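PDB 3KZT: DUF3828 domain-containing protein from Bacteroides thetaiotaomicron, which is of unknown function but probably derives from a lipoprotein precursor tethered to a membrane of the cell envelope. Local coordinates for residues G29-E32 against D33-A37; N90-K93 against T94-V97; D54-K57 against Q58-T62; S21-E24 against Q25-I28; S111-S115 against Q116-A120. All coordinates share one frame; numbering follows the deposited sequence. Where two conformers were deposited one is given.

Interaction 1: residues G29-E32 against D33-A37; sequences GMIE and DFYEA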
loop_
_atom_site.group_PDB
_atom_site.type_symbol
_atom_site.label_atom_id
_atom_site.label_comp_id
_atom_site.label_asym_id
_atom_site.label_seq_id
_atom_site.Cartn_x
_atom_site.Cartn_y
_atom_site.Cartn_z
ATOM N N GLY A 29 -7.847 -7.770 9.235
ATOM C CA GLY A 29 -6.474 -7.215 9.246
ATOM C C GLY A 29 -5.502 -7.939 8.310
ATOM O O GLY A 29 -4.743 -7.301 7.597
HETATM N N MSE A 30 -5.538 -9.260 8.322
HETATM C CA MSE A 30 -4.708 -10.080 7.397
HETATM C C MSE A 30 -5.100 -9.863 5.923
HETATM O O MSE A 30 -4.229 -9.709 5.074
HETATM C CB MSE A 30 -4.825 -11.568 7.736
HETATM C CG MSE A 30 -4.053 -12.509 6.760
HETATM SE SE MSE A 30 -5.010 -12.989 5.124
HETATM C CE MSE A 30 -6.496 -13.949 5.978
ATOM N N ILE A 31 -6.411 -9.892 5.647
ATOM C CA ILE A 31 -6.959 -9.677 4.291
ATOM C C ILE A 31 -6.547 -8.288 3.761
ATOM O O ILE A 31 -6.078 -8.178 2.639
ATOM C CB ILE A 31 -8.514 -9.856 4.248
ATOM C CG1 ILE A 31 -8.908 -11.326 4.560
ATOM C CG2 ILE A 31 -9.070 -9.515 2.828
ATOM C CD1 ILE A 31 -10.407 -11.528 4.895
ATOM N N GLU A 32 -6.715 -7.255 4.598
ATOM C CA GLU A 32 -6.235 -5.882 4.288
ATOM C C GLU A 32 -4.744 -5.825 3.954
ATOM O O GLU A 32 -4.359 -5.152 2.995
ATOM C CB GLU A 32 -6.489 -4.951 5.459
ATOM C CG GLU A 32 -7.963 -4.565 5.620
ATOM C CD GLU A 32 -8.251 -3.798 6.902
ATOM O OE1 GLU A 32 -7.360 -3.698 7.768
ATOM O OE2 GLU A 32 -9.389 -3.286 7.033
ATOM N N ASP A 33 -3.925 -6.522 4.757
ATOM C CA ASP A 33 -2.446 -6.590 4.538
ATOM C C ASP A 33 -2.100 -7.260 3.236
ATOM O O ASP A 33 -1.182 -6.815 2.546
ATOM C CB ASP A 33 -1.726 -7.372 5.655
ATOM C CG ASP A 33 -1.781 -6.684 7.013
ATOM O OD1 ASP A 33 -2.197 -5.510 7.115
ATOM O OD2 ASP A 33 -1.415 -7.350 7.988
ATOM N N PHE A 34 -2.795 -8.363 2.927
ATOM C CA PHE A 34 -2.601 -9.049 1.645
ATOM C C PHE A 34 -2.876 -8.125 0.451
ATOM O O PHE A 34 -2.023 -7.997 -0.427
ATOM C CB PHE A 34 -3.474 -10.317 1.522
ATOM C CG PHE A 34 -3.508 -10.867 0.137
ATOM C CD1 PHE A 34 -2.323 -11.246 -0.502
ATOM C CD2 PHE A 34 -4.717 -10.977 -0.570
ATOM C CE1 PHE A 34 -2.337 -11.729 -1.809
ATOM C CE2 PHE A 34 -4.734 -11.473 -1.883
ATOM C CZ PHE A 34 -3.546 -11.842 -2.498
ATOM N N TYR A 35 -4.058 -7.501 0.433
ATOM C CA TYR A 35 -4.459 -6.623 -0.692
ATOM C C TYR A 35 -3.596 -5.377 -0.865
ATOM O O TYR A 35 -3.303 -4.995 -1.995
ATOM C CB TYR A 35 -5.969 -6.270 -0.648
ATOM C CG TYR A 35 -6.809 -7.326 -1.312
ATOM C CD1 TYR A 35 -7.226 -8.462 -0.615
ATOM C CD2 TYR A 35 -7.159 -7.213 -2.656
ATOM C CE1 TYR A 35 -7.980 -9.456 -1.233
ATOM C CE2 TYR A 35 -7.910 -8.190 -3.286
ATOM C CZ TYR A 35 -8.326 -9.315 -2.574
ATOM O OH TYR A 35 -9.072 -10.290 -3.182
ATOM N N GLU A 36 -3.179 -4.761 0.242
ATOM C CA GLU A 36 -2.260 -3.603 0.173
ATOM C C GLU A 36 -0.863 -4.002 -0.333
ATOM O O GLU A 36 -0.291 -3.301 -1.177
ATOM C CB GLU A 36 -2.189 -2.869 1.507
ATOM C CG GLU A 36 -3.458 -2.071 1.774
ATOM C CD GLU A 36 -3.615 -1.614 3.205
ATOM O OE1 GLU A 36 -2.619 -1.603 3.983
ATOM O OE2 GLU A 36 -4.761 -1.253 3.559
ATOM N N ALA A 37 -0.343 -5.133 0.169
ATOM C CA ALA A 37 0.961 -5.682 -0.274
ATOM C C ALA A 37 0.917 -6.116 -1.742
ATOM O O ALA A 37 1.803 -5.774 -2.518
ATOM C CB ALA A 37 1.365 -6.863 0.602
#
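Ile-31 and Tyr-35 lie side by side one helical turn apart, with Ile-31 CG2 4.0 Å from Tyr-35 CD1. The same ring carbon, Tyr-35 CD1, sits 3.5 Å from Ile-31 O, and that oxygen lies at the ring edge and in its plane. Phe-34 comes over one ring face, its CE2 3.9 Å above the Tyr-35 plane and offset toward the rim. Beneath these side chains runs the alpha-helical ladder: Tyr-35 N donates to Ile-31 O over 3.1 Å and almost straight (171°), and Phe-34 N reaches Met-30 O, a selenomethionine carbonyl, at 2.9 Å. Asp-33 folds back along the turn, its CG 3.1 Å from Gly-29 O, and its CB lies against the Phe-60 ring. Across the dimer, Asp-33 of the second subunit forms a salt bridge with Lys-93 of this chain. With an alanine in place of that aspartate, Lys-93 would probably lose its salt-bridge mate. Farther out, Tyr-35 OH is hydrogen-bonded to Ile-81 O, which fixes the far end of the ring. The turn lies in the C-terminal half of helix 13-41: Phe-34 packs on Ile-56 of helix 47-60, while Ile-31 and Tyr-35 face strands 104-111 and 119-130.

Interaction 2: residues N90-K93 against T94-V97; sequences NDMK and TLSV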
loop_
_atom_site.group_PDB
_atom_site.type_symbol
_atom_site.label_atom_id
_atom_site.label_comp_id
_atom_site.label_asym_id
_atom_site.label_seq_id
_atom_site.Cartn_x
_atom_site.Cartn_y
_atom_site.Cartn_z
ATOM N N ASN A 90 -5.198 4.980 -7.545
ATOM C CA ASN A 90 -6.228 5.367 -6.532
ATOM C C ASN A 90 -7.212 4.227 -6.114
ATOM O O ASN A 90 -8.056 4.443 -5.224
ATOM C CB ASN A 90 -7.050 6.586 -7.027
ATOM C CG ASN A 90 -6.225 7.876 -7.104
ATOM O OD1 ASN A 90 -5.378 8.148 -6.249
ATOM N ND2 ASN A 90 -6.505 8.690 -8.113
ATOM N N ASP A 91 -7.094 3.034 -6.723
ATOM C CA ASP A 91 -8.069 1.936 -6.489
ATOM C C ASP A 91 -8.065 1.387 -5.065
ATOM O O ASP A 91 -9.132 1.289 -4.439
ATOM C CB ASP A 91 -7.851 0.781 -7.484
ATOM C CG ASP A 91 -8.163 1.162 -8.926
ATOM O OD1 ASP A 91 -8.672 2.273 -9.210
ATOM O OD2 ASP A 91 -7.886 0.325 -9.796
HETATM N N MSE A 92 -6.876 1.059 -4.552
HETATM C CA MSE A 92 -6.751 0.523 -3.172
HETATM C C MSE A 92 -7.038 1.482 -2.048
HETATM O O MSE A 92 -7.257 1.027 -0.936
HETATM C CB MSE A 92 -5.414 -0.174 -2.937
HETATM C CG MSE A 92 -5.317 -1.496 -3.567
HETATM SE SE MSE A 92 -6.646 -2.814 -3.082
HETATM C CE MSE A 92 -6.778 -3.713 -4.831
ATOM N N LYS A 93 -7.058 2.799 -2.319
ATOM C CA LYS A 93 -7.449 3.775 -1.285
ATOM C C LYS A 93 -8.933 3.594 -0.871
ATOM O O LYS A 93 -9.305 3.958 0.240
ATOM C CB LYS A 93 -7.125 5.223 -1.700
ATOM C CG LYS A 93 -5.620 5.564 -1.546
ATOM C CD LYS A 93 -5.332 7.063 -1.690
ATOM C CE LYS A 93 -5.124 7.479 -3.140
ATOM N NZ LYS A 93 -3.783 7.062 -3.654
ATOM N N THR A 94 -9.759 3.004 -1.767
ATOM C CA THR A 94 -11.169 2.657 -1.474
ATOM C C THR A 94 -11.345 1.215 -0.903
ATOM O O THR A 94 -12.483 0.740 -0.795
ATOM C CB THR A 94 -12.053 2.764 -2.771
ATOM O OG1 THR A 94 -11.668 1.741 -3.706
ATOM C CG2 THR A 94 -11.908 4.123 -3.407
ATOM N N LEU A 95 -10.243 0.521 -0.549
ATOM C CA LEU A 95 -10.323 -0.846 -0.020
ATOM C C LEU A 95 -11.102 -0.876 1.302
ATOM O O LEU A 95 -10.870 -0.055 2.184
ATOM C CB LEU A 95 -8.923 -1.451 0.208
ATOM C CG LEU A 95 -8.845 -2.909 0.723
ATOM C CD1 LEU A 95 -9.429 -3.847 -0.307
ATOM C CD2 LEU A 95 -7.404 -3.278 1.059
ATOM N N SER A 96 -12.020 -1.832 1.400
ATOM C CA SER A 96 -12.877 -2.018 2.569
ATOM C C SER A 96 -13.174 -3.510 2.649
ATOM O O SER A 96 -13.675 -4.075 1.687
ATOM C CB SER A 96 -14.172 -1.231 2.377
ATOM O OG SER A 96 -15.052 -1.391 3.460
ATOM N N VAL A 97 -12.820 -4.141 3.775
ATOM C CA VAL A 97 -13.079 -5.563 4.010
ATOM C C VAL A 97 -14.086 -5.696 5.144
ATOM O O VAL A 97 -14.045 -4.916 6.097
ATOM C CB VAL A 97 -11.803 -6.337 4.370
ATOM C CG1 VAL A 97 -12.100 -7.857 4.413
ATOM C CG2 VAL A 97 -10.699 -6.041 3.356
#
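Thr-94 turns back on Asp-91 in a local contact that ends a short 3-10 turn just before the chain enters strand 96-101, the outermost strand on its side of the sheet within this chain. The evidence is a carbonyl gripped twice. Thr-94 OG1 donates to Asp-91 O at 2.7 Å in the carbonyl plane, and Thr-94 N donates to the same Asp-91 O at 3.2 Å, coming from above that plane. The hydroxyl is brought there by a chi1 of 68°, which sets OG1 between the backbone N and the carbonyl carbon and so over the preceding turn. With its proton spent on Asp-91 O, Thr-94 OG1 is also hydrogen-bonded to Thr-110 N of strand 104-111, so it links the turn to the sheet. One residue on, Leu-95 N bonds to Met-92 O at 3.1 Å, again from well above the carbonyl plane, and Leu-95 CB lies 3.2 Å from that oxygen. The side chains of this second pair cross obliquely, the selenium of Met-92 (a selenomethionine) lying 4.1 Å from Leu-95 CD1. The carboxylate of Asp-91 splits its two oxygens: OD2 takes the backbone N of Gly-88 and OD1 that of Ala-112, which probably steadies the start of the turn. Met-92 rests on Ala-39 of helix 13-41 and Leu-95 on Val-107 of strand 104-111, so the apolar pair fills the seam between helix and sheet, while Ser-96 pairs through its backbone with Asn-108.

Interaction 3: residues D54-K57 against Q58-T62; sequences DSIK and QKFLT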
loop_
_atom_site.group_PDB
_atom_site.type_symbol
_atom_site.label_atom_id
_atom_site.label_comp_id
_atom_site.label_asym_id
_atom_site.label_seq_id
_atom_site.Cartn_x
_atom_site.Cartn_y
_atom_site.Cartn_z
ATOM N N ASP A 54 3.678 -13.084 -6.907
ATOM C CA ASP A 54 3.690 -14.524 -6.594
ATOM C C ASP A 54 4.199 -14.782 -5.178
ATOM O O ASP A 54 3.611 -15.585 -4.495
ATOM C CB ASP A 54 4.500 -15.325 -7.626
ATOM C CG ASP A 54 3.862 -15.312 -9.022
ATOM O OD1 ASP A 54 2.617 -15.152 -9.145
ATOM O OD2 ASP A 54 4.626 -15.465 -10.009
ATOM N N SER A 55 5.266 -14.075 -4.743
ATOM C CA SER A 55 5.780 -14.176 -3.328
ATOM C C SER A 55 4.695 -13.876 -2.293
ATOM O O SER A 55 4.551 -14.605 -1.314
ATOM C CB SER A 55 6.944 -13.204 -3.074
ATOM O OG SER A 55 8.035 -13.440 -3.933
ATOM N N ILE A 56 3.937 -12.809 -2.538
ATOM C CA ILE A 56 2.830 -12.400 -1.666
ATOM C C ILE A 56 1.702 -13.453 -1.665
ATOM O O ILE A 56 1.169 -13.783 -0.600
ATOM C CB ILE A 56 2.290 -11.000 -2.066
ATOM C CG1 ILE A 56 3.341 -9.921 -1.757
ATOM C CG2 ILE A 56 1.013 -10.665 -1.311
ATOM C CD1 ILE A 56 3.124 -8.655 -2.528
ATOM N N LYS A 57 1.368 -13.987 -2.849
ATOM C CA LYS A 57 0.375 -15.086 -2.965
ATOM C C LYS A 57 0.846 -16.359 -2.246
ATOM O O LYS A 57 0.044 -17.035 -1.604
ATOM C CB LYS A 57 0.034 -15.392 -4.441
ATOM C CG LYS A 57 -0.772 -14.293 -5.115
ATOM C CD LYS A 57 -0.687 -14.340 -6.651
ATOM C CE LYS A 57 -1.461 -15.492 -7.259
ATOM N NZ LYS A 57 -1.291 -15.552 -8.763
ATOM N N GLN A 58 2.141 -16.663 -2.336
ATOM C CA GLN A 58 2.735 -17.815 -1.593
ATOM C C GLN A 58 2.625 -17.613 -0.049
ATOM O O GLN A 58 2.393 -18.587 0.686
ATOM C CB GLN A 58 4.210 -18.039 -2.003
ATOM C CG GLN A 58 4.439 -18.397 -3.528
ATOM C CD GLN A 58 4.424 -19.871 -3.867
ATOM O OE1 GLN A 58 3.950 -20.720 -3.090
ATOM N NE2 GLN A 58 4.933 -20.192 -5.060
ATOM N N LYS A 59 2.755 -16.349 0.407
ATOM C CA LYS A 59 2.674 -16.014 1.839
ATOM C C LYS A 59 1.241 -16.054 2.374
ATOM O O LYS A 59 0.967 -16.734 3.381
ATOM C CB LYS A 59 3.286 -14.618 2.106
ATOM C CG LYS A 59 3.240 -14.173 3.591
ATOM C CD LYS A 59 4.190 -13.021 3.881
ATOM C CE LYS A 59 4.117 -12.615 5.354
ATOM N NZ LYS A 59 4.463 -13.745 6.262
ATOM N N PHE A 60 0.344 -15.316 1.714
ATOM C CA PHE A 60 -1.044 -15.137 2.183
ATOM C C PHE A 60 -2.111 -16.167 1.759
ATOM O O PHE A 60 -3.118 -16.301 2.458
ATOM C CB PHE A 60 -1.519 -13.725 1.835
ATOM C CG PHE A 60 -0.852 -12.642 2.646
ATOM C CD1 PHE A 60 -1.329 -12.320 3.921
ATOM C CD2 PHE A 60 0.230 -11.925 2.140
ATOM C CE1 PHE A 60 -0.726 -11.317 4.682
ATOM C CE2 PHE A 60 0.835 -10.918 2.895
ATOM C CZ PHE A 60 0.353 -10.613 4.167
ATOM N N LEU A 61 -1.899 -16.876 0.637
ATOM C CA LEU A 61 -2.887 -17.854 0.107
ATOM C C LEU A 61 -2.413 -19.301 0.287
ATOM O O LEU A 61 -1.205 -19.564 0.277
ATOM C CB LEU A 61 -3.156 -17.589 -1.386
ATOM C CG LEU A 61 -3.358 -16.134 -1.842
ATOM C CD1 LEU A 61 -3.693 -16.095 -3.335
ATOM C CD2 LEU A 61 -4.412 -15.420 -1.064
ATOM N N THR A 62 -3.363 -20.240 0.433
ATOM C CA THR A 62 -3.022 -21.680 0.535
ATOM C C THR A 62 -2.610 -22.224 -0.844
ATOM O O THR A 62 -2.885 -21.593 -1.876
ATOM C CB THR A 62 -4.209 -22.558 1.082
ATOM O OG1 THR A 62 -5.308 -22.528 0.169
ATOM C CG2 THR A 62 -4.666 -22.087 2.464
#
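The Phe-60 ring presents its edge to Ile-56: ring carbon CD2 of Phe-60 lies 3.4 Å from Ile-56 O, which is near the ring plane, and 3.8 Å from Ile-56 CG2. Over one face of the ring lies Lys-59 CG, 4.0 Å above the plane and displaced toward the rim, in one of the two conformers modelled for that lysine. With chi1 at -70°, Phe-60 carries CG beside its own backbone N and swings the ring back over the preceding turn. The backbone agrees: Phe-60 N donates to Ile-56 O over 2.9 Å, close to linear at 172°, and Lys-59 N adds a weak second bond to that oxygen. One position on, Leu-61 N still reaches Lys-57 O at 3.0 Å although Leu-61 has already left helical phi/psi, and its CD1 lies 3.9 Å from Lys-57 CG, the two chains meeting at an angle. The ammonium end of Lys-57 bends the other way, where NZ makes a long ion pair with Asp-54 OD1 at 3.9 Å. Gln-58 CG, for its part, covers Asp-54 O at 3.1 Å. These turns end helix 47-60. Ile-56 packs on Ala-37 of helix 13-41, Leu-61 on Ile-66 of helix 63-75, and the backbones of Phe-60 and Thr-62 bond to Ile-136 of strand 133-139; Thr-62 then sits at the N-cap of helix 63-75, its OG1 bonding weakly to Leu-65 N.

Interaction 4: residues S21-E24 against Q25-I28; sequences SRIE and QEAI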
loop_
_atom_site.group_PDB
_atom_site.type_symbol
_atom_site.label_atom_id
_atom_site.label_comp_id
_atom_site.label_asym_id
_atom_site.label_seq_id
_atom_site.Cartn_x
_atom_site.Cartn_y
_atom_site.Cartn_z
ATOM N N SER A 21 -16.081 -11.055 17.457
ATOM C CA SER A 21 -15.703 -9.729 16.939
ATOM C C SER A 21 -14.178 -9.555 16.800
ATOM O O SER A 21 -13.715 -9.024 15.798
ATOM C CB SER A 21 -16.280 -8.617 17.809
ATOM O OG SER A 21 -16.043 -7.359 17.200
ATOM N N ARG A 22 -13.429 -10.015 17.808
ATOM C CA ARG A 22 -11.957 -9.956 17.804
ATOM C C ARG A 22 -11.374 -10.768 16.651
ATOM O O ARG A 22 -10.580 -10.263 15.878
ATOM C CB ARG A 22 -11.419 -10.502 19.138
ATOM C CG ARG A 22 -9.879 -10.532 19.293
ATOM C CD ARG A 22 -9.498 -11.015 20.679
ATOM N NE ARG A 22 -9.920 -12.405 20.899
ATOM C CZ ARG A 22 -9.282 -13.514 20.458
ATOM N NH1 ARG A 22 -8.143 -13.450 19.732
ATOM N NH2 ARG A 22 -9.801 -14.721 20.748
ATOM N N ILE A 23 -11.785 -12.036 16.572
ATOM C CA ILE A 23 -11.293 -12.980 15.549
ATOM C C ILE A 23 -11.585 -12.478 14.126
ATOM O O ILE A 23 -10.721 -12.565 13.245
ATOM C CB ILE A 23 -11.872 -14.414 15.772
ATOM C CG1 ILE A 23 -11.251 -15.044 17.034
ATOM C CG2 ILE A 23 -11.590 -15.321 14.580
ATOM C CD1 ILE A 23 -9.766 -15.308 16.922
ATOM N N GLU A 24 -12.799 -11.947 13.918
ATOM C CA GLU A 24 -13.185 -11.353 12.616
ATOM C C GLU A 24 -12.313 -10.156 12.245
ATOM O O GLU A 24 -11.898 -10.043 11.078
ATOM C CB GLU A 24 -14.655 -10.949 12.607
ATOM C CG GLU A 24 -15.600 -12.145 12.490
ATOM C CD GLU A 24 -17.031 -11.831 12.878
ATOM O OE1 GLU A 24 -17.418 -10.643 12.902
ATOM O OE2 GLU A 24 -17.775 -12.782 13.158
ATOM N N GLN A 25 -12.021 -9.281 13.229
ATOM C CA GLN A 25 -11.125 -8.129 13.003
ATOM C C GLN A 25 -9.694 -8.539 12.718
ATOM O O GLN A 25 -9.026 -7.874 11.921
ATOM C CB GLN A 25 -11.159 -7.119 14.167
ATOM C CG GLN A 25 -12.473 -6.343 14.323
ATOM C CD GLN A 25 -12.835 -5.455 13.122
ATOM O OE1 GLN A 25 -11.990 -5.124 12.280
ATOM N NE2 GLN A 25 -14.100 -5.080 13.044
ATOM N N GLU A 26 -9.220 -9.618 13.370
ATOM C CA GLU A 26 -7.899 -10.197 13.076
ATOM C C GLU A 26 -7.839 -10.718 11.634
ATOM O O GLU A 26 -6.865 -10.471 10.945
ATOM C CB GLU A 26 -7.544 -11.345 14.053
ATOM C CG GLU A 26 -7.303 -10.887 15.492
ATOM C CD GLU A 26 -7.077 -12.026 16.484
ATOM O OE1 GLU A 26 -6.939 -13.212 16.081
ATOM O OE2 GLU A 26 -7.035 -11.726 17.682
ATOM N N ALA A 27 -8.895 -11.431 11.208
ATOM C CA ALA A 27 -9.008 -11.964 9.834
ATOM C C ALA A 27 -9.058 -10.826 8.820
ATOM O O ALA A 27 -8.351 -10.858 7.826
ATOM C CB ALA A 27 -10.258 -12.858 9.692
ATOM N N ILE A 28 -9.897 -9.822 9.100
ATOM C CA ILE A 28 -9.983 -8.600 8.280
ATOM C C ILE A 28 -8.582 -7.925 8.120
ATOM O O ILE A 28 -8.180 -7.632 7.003
ATOM C CB ILE A 28 -11.093 -7.617 8.838
ATOM C CG1 ILE A 28 -12.483 -8.173 8.483
ATOM C CG2 ILE A 28 -10.945 -6.210 8.259
ATOM C CD1 ILE A 28 -13.623 -7.492 9.167
#
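From Ser-21 to Ile-28 the backbone is regular alpha-helix, each amide of Gln-25, Glu-26, Ala-27 and Ile-28 donating to the carbonyl four residues earlier, as in the 2.8 Å bond from Ile-28 N to Glu-24 O. The side-chain contact is an i to i+4 salt bridge. Arg-22 NH1 donates to Glu-26 OE2 at 2.9 Å, but with an N-H...O angle of only 132°, and it meets the oxygen on its syn side, somewhat out of the carboxylate plane. The two chains run alongside each other and point the same way, yet their flat ends are turned, the guanidinium and carboxylate planes standing 62° apart. A kink at chi3 of 64° in the otherwise extended arginine brings NH1 round to the carboxylate, while Arg-22 CG also passes 3.5 Å from Glu-26 OE2. Ile-23 lies beside the pair: its CG1 is 3.9 Å above one face of the guanidinium, and its CD1 is 3.6 Å from Glu-26 OE1. Both Arg-22 and Ile-23 were modelled in two conformers, so the bridge is established only for the conformer described. The other carboxylate oxygen, Glu-26 OE1, is hydrogen-bonded to Tyr-134 OH. The glutamate is therefore held by two different partners, one charged and one neutral, and is likely to stay ionised; the bent, single-nitrogen bond to a doubly modelled arginine suggests the charged half of this grip is the more yielding.

Interaction 5: residues S111-S115 against Q116-A120; sequences SAKGS and QYERA. With EDO (1,2-ethanediol), chain D.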
loop_
_atom_site.group_PDB
_atom_site.type_symbol
_atom_site.label_atom_id
_atom_site.label_comp_id
_atom_site.label_asym_id
_atom_site.label_seq_id
_atom_site.Cartn_x
_atom_site.Cartn_y
_atom_site.Cartn_z
ATOM N N SER A 111 -12.788 0.207 -8.703
ATOM C CA SER A 111 -11.804 0.243 -9.796
ATOM C C SER A 111 -12.071 1.480 -10.659
ATOM O O SER A 111 -13.230 1.736 -11.008
ATOM C CB SER A 111 -11.939 -0.990 -10.671
ATOM O OG SER A 111 -11.012 -0.933 -11.725
ATOM N N ALA A 112 -11.002 2.215 -11.007
ATOM C CA ALA A 112 -11.067 3.433 -11.848
ATOM C C ALA A 112 -12.017 4.502 -11.286
ATOM O O ALA A 112 -12.860 5.048 -12.010
ATOM C CB ALA A 112 -11.435 3.072 -13.282
ATOM N N LYS A 113 -11.862 4.786 -9.992
ATOM C CA LYS A 113 -12.727 5.727 -9.279
ATOM C C LYS A 113 -12.656 7.141 -9.875
ATOM O O LYS A 113 -11.559 7.684 -10.081
ATOM C CB LYS A 113 -12.377 5.751 -7.790
ATOM C CG LYS A 113 -13.237 6.706 -6.975
ATOM C CD LYS A 113 -13.240 6.351 -5.523
ATOM C CE LYS A 113 -14.054 7.339 -4.713
ATOM N NZ LYS A 113 -15.496 7.288 -5.051
ATOM N N GLY A 114 -13.830 7.704 -10.183
ATOM C CA GLY A 114 -13.948 9.042 -10.796
ATOM C C GLY A 114 -14.150 9.050 -12.311
ATOM O O GLY A 114 -14.749 9.999 -12.845
ATOM N N SER A 115 -13.654 8.013 -13.010
ATOM C CA SER A 115 -13.760 7.934 -14.472
ATOM C C SER A 115 -15.101 7.397 -14.971
ATOM O O SER A 115 -15.916 6.873 -14.195
ATOM C CB SER A 115 -12.626 7.056 -15.043
ATOM O OG SER A 115 -12.761 5.705 -14.631
ATOM N N GLN A 116 -15.291 7.539 -16.292
ATOM C CA GLN A 116 -16.479 7.003 -16.968
ATOM C C GLN A 116 -16.544 5.448 -16.918
ATOM O O GLN A 116 -17.624 4.876 -17.076
ATOM C CB GLN A 116 -16.651 7.563 -18.422
ATOM C CG GLN A 116 -15.537 7.240 -19.464
ATOM C CD GLN A 116 -14.376 8.240 -19.466
ATOM O OE1 GLN A 116 -13.805 8.547 -18.415
ATOM N NE2 GLN A 116 -14.024 8.742 -20.647
ATOM N N TYR A 117 -15.394 4.781 -16.642
ATOM C CA TYR A 117 -15.324 3.310 -16.503
ATOM C C TYR A 117 -15.278 2.836 -15.027
ATOM O O TYR A 117 -14.873 1.704 -14.775
ATOM C CB TYR A 117 -14.114 2.778 -17.281
ATOM C CG TYR A 117 -14.002 3.419 -18.653
ATOM C CD1 TYR A 117 -14.945 3.149 -19.640
ATOM C CD2 TYR A 117 -12.985 4.346 -18.938
ATOM C CE1 TYR A 117 -14.873 3.744 -20.872
ATOM C CE2 TYR A 117 -12.898 4.953 -20.178
ATOM C CZ TYR A 117 -13.842 4.649 -21.149
ATOM O OH TYR A 117 -13.771 5.245 -22.367
ATOM N N GLU A 118 -15.718 3.694 -14.077
ATOM C CA GLU A 118 -15.729 3.379 -12.637
ATOM C C GLU A 118 -16.562 2.122 -12.370
ATOM O O GLU A 118 -17.695 2.027 -12.838
ATOM C CB GLU A 118 -16.288 4.570 -11.837
ATOM C CG GLU A 118 -16.379 4.351 -10.328
ATOM C CD GLU A 118 -16.895 5.547 -9.570
ATOM O OE1 GLU A 118 -16.504 6.686 -9.873
ATOM O OE2 GLU A 118 -17.690 5.333 -8.635
ATOM N N ARG A 119 -15.992 1.181 -11.620
ATOM C CA ARG A 119 -16.595 -0.140 -11.395
ATOM C C ARG A 119 -16.457 -0.592 -9.920
ATOM O O ARG A 119 -15.345 -0.641 -9.382
ATOM C CB ARG A 119 -15.916 -1.151 -12.340
ATOM C CG ARG A 119 -16.449 -2.571 -12.244
ATOM C CD ARG A 119 -16.132 -3.387 -13.479
ATOM N NE ARG A 119 -14.687 -3.560 -13.716
ATOM C CZ ARG A 119 -13.887 -4.475 -13.128
ATOM N NH1 ARG A 119 -14.355 -5.358 -12.209
ATOM N NH2 ARG A 119 -12.580 -4.521 -13.463
ATOM N N ALA A 120 -17.591 -0.907 -9.283
ATOM C CA ALA A 120 -17.600 -1.438 -7.911
ATOM C C ALA A 120 -17.195 -2.920 -7.978
ATOM O O ALA A 120 -17.841 -3.694 -8.680
ATOM C CB ALA A 120 -18.969 -1.299 -7.308
HETATM C C1 EDO D . -12.346 -1.725 -15.991
HETATM O O1 EDO D . -13.737 -1.824 -16.300
HETATM C C2 EDO D . -12.161 -1.132 -14.599
HETATM O O2 EDO D . -12.805 0.139 -14.487
#
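Ser-111 and Arg-119 form an antiparallel hydrogen-bonded pair at the mouth of the hairpin that joins strands 104-111 and 119-130. Ser-111 N gives to Arg-119 O at 2.8 Å, and Arg-119 N returns a bond to Ser-111 O at 2.9 Å. Beyond it two turns run in succession, type II from Ala-112 to Ser-115 and type I from Ser-115 to Glu-118. Ser-115 belongs to both: its OG, set by a chi1 of 66° between backbone N and carbonyl carbon, bonds to Ala-112 O at 2.7 Å from the same face as its own N, and also receives a weak bond from Tyr-117 N. Replacing it with alanine would probably leave Ala-112 O with one donor fewer and Tyr-117 N without this acceptor, loosening the join between the turns. Glu-118 OE1 takes Gly-114 N at 2.9 Å from above the carboxylate plane, tying the second turn back across the first. A 1,2-ethanediol, probably from the crystallisation liquor, accepts from Arg-119 NE at its O1 (3.3 Å), while Arg-119 NH2 bonds to Arg-83 O. Backbone bonds set the turns, and polar side chains add further bonds to backbone groups, a chemistry suited to a surface hairpin tip that has no buried residue.

In the fold
From the N terminus, interactions 4 and 1 are consecutive stretches of helix 13-41, interaction 3 ends helix 47-60, interaction 2 leads into strand 96-101, and interaction 5 closes the hairpin between strands 104-111 and 119-130. All are in series; none nests in or crosses another. Space joins what sequence separates. Phe-34 CD1 of interaction 1 packs on Phe-60 CB of interaction 3, holding two helices together. Val-97 of interaction 2 touches both Ile-28 and Ile-31, seating the edge strand on the long helix. Thr-94 CG2 of interaction 2 packs on Lys-113 CD in the hairpin of interaction 5, whereas interactions 3 and 5 lie on opposite sides of the chain's centre, about 28 Å apart between centres.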